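Local coordinates for uncharacterized protein (Borrelia turicatae, PDB 5VJ4), which is a putative surface lipoprotein of a relapsing fever spirochete that probably binds lipid, its gene being differentially regulated between tick and mammal, at the interface of chains A and B. Sequence-based numbering; all coordinates share one arbitrary frame. Chains: chain A/B, Uncharacterized protein.

The interface of chains A and B. Residues chain A 335-337; chain B 198.
With chi1 near -175°, the ring of B:Tyr198 swings away from its own backbone N and comes to lie against A:Asp335, A:Gly336 and A:Leu337; chi2 of -79° then turns one broad face of it toward that short stretch of chain A. The case illustrates how an aromatic side chain near the end of a helix, here 176-201, can pack on the main chain of a loop, here just beyond helix 308-334. Over the covered face stands the carbonyl oxygen of A:Gly336, 3.5 Å from CG and displaced toward the rim. Farther along the same face the alpha carbon of A:Leu337 sits 3.8 Å from CZ. The carbonyl oxygen of A:Asp335 approaches CD2 and CE2. With no side chain and a positive phi (87°), A:Gly336 probably lets its carbonyl come up to the ring face. A:Leu337 runs alongside the tyrosine, pointing the same way, and the two side chains finish together: CD1 of the leucine lies 3.7 Å from the phenol OH, and its CB is also close to that oxygen. Among the residues named the contact is one of packing, a flat ring laid over peptide groups with the leucine branch lying over the hydroxyl end, on the same side as the loop. B:Tyr198 gives up 81 Å² of surface to it, more than the three chain A residues together. Because the interface is two-fold symmetric, the packing recurs with the chains exchanged. If this pairing also forms in solution, both copies would help join the loop of one subunit to the helix of the other in a dimer.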
loop_
_atom_site.group_PDB
_atom_site.type_symbol
_atom_site.label_atom_id
_atom_site.label_comp_id
_atom_site.label_asym_id
_atom_site.label_seq_id
_atom_site.Cartn_x
_atom_site.Cartn_y
_atom_site.Cartn_z
ATOM N N ASP A 335 12.085 6.411 -7.732
ATOM C CA ASP A 335 13.503 6.032 -7.678
ATOM C C ASP A 335 13.792 4.622 -7.198
ATOM O O ASP A 335 14.944 4.210 -7.210
ATOM C CB ASP A 335 14.337 7.011 -6.841
ATOM C CG ASP A 335 14.486 8.360 -7.491
ATOM O OD1 ASP A 335 14.870 9.276 -6.746
ATOM O OD2 ASP A 335 14.232 8.515 -8.712
ATOM N N GLY A 336 12.781 3.900 -6.736
ATOM C CA GLY A 336 13.001 2.524 -6.256
ATOM C C GLY A 336 13.394 2.421 -4.787
ATOM O O GLY A 336 13.638 1.306 -4.282
ATOM N N LEU A 337 13.428 3.569 -4.095
ATOM C CA LEU A 337 13.807 3.630 -2.675
ATOM C C LEU A 337 12.788 2.986 -1.739
ATOM O O LEU A 337 13.181 2.389 -0.720
ATOM C CB LEU A 337 14.098 5.070 -2.246
ATOM C CG LEU A 337 14.209 5.395 -0.749
ATOM C CD1 LEU A 337 15.294 4.601 -0.012
ATOM C CD2 LEU A 337 14.397 6.895 -0.556
ATOM N N TYR B 198 17.638 -1.496 -7.454
ATOM C CA TYR B 198 18.000 -0.484 -6.467
ATOM C C TYR B 198 18.612 -1.117 -5.218
ATOM O O TYR B 198 19.716 -0.730 -4.789
ATOM C CB TYR B 198 16.763 0.306 -6.064
ATOM C CG TYR B 198 17.053 1.460 -5.130
ATOM C CD1 TYR B 198 17.274 1.256 -3.744
ATOM C CD2 TYR B 198 17.098 2.773 -5.628
ATOM C CE1 TYR B 198 17.549 2.334 -2.900
ATOM C CE2 TYR B 198 17.342 3.859 -4.797
ATOM C CZ TYR B 198 17.572 3.638 -3.444
ATOM O OH TYR B 198 17.816 4.732 -2.665
#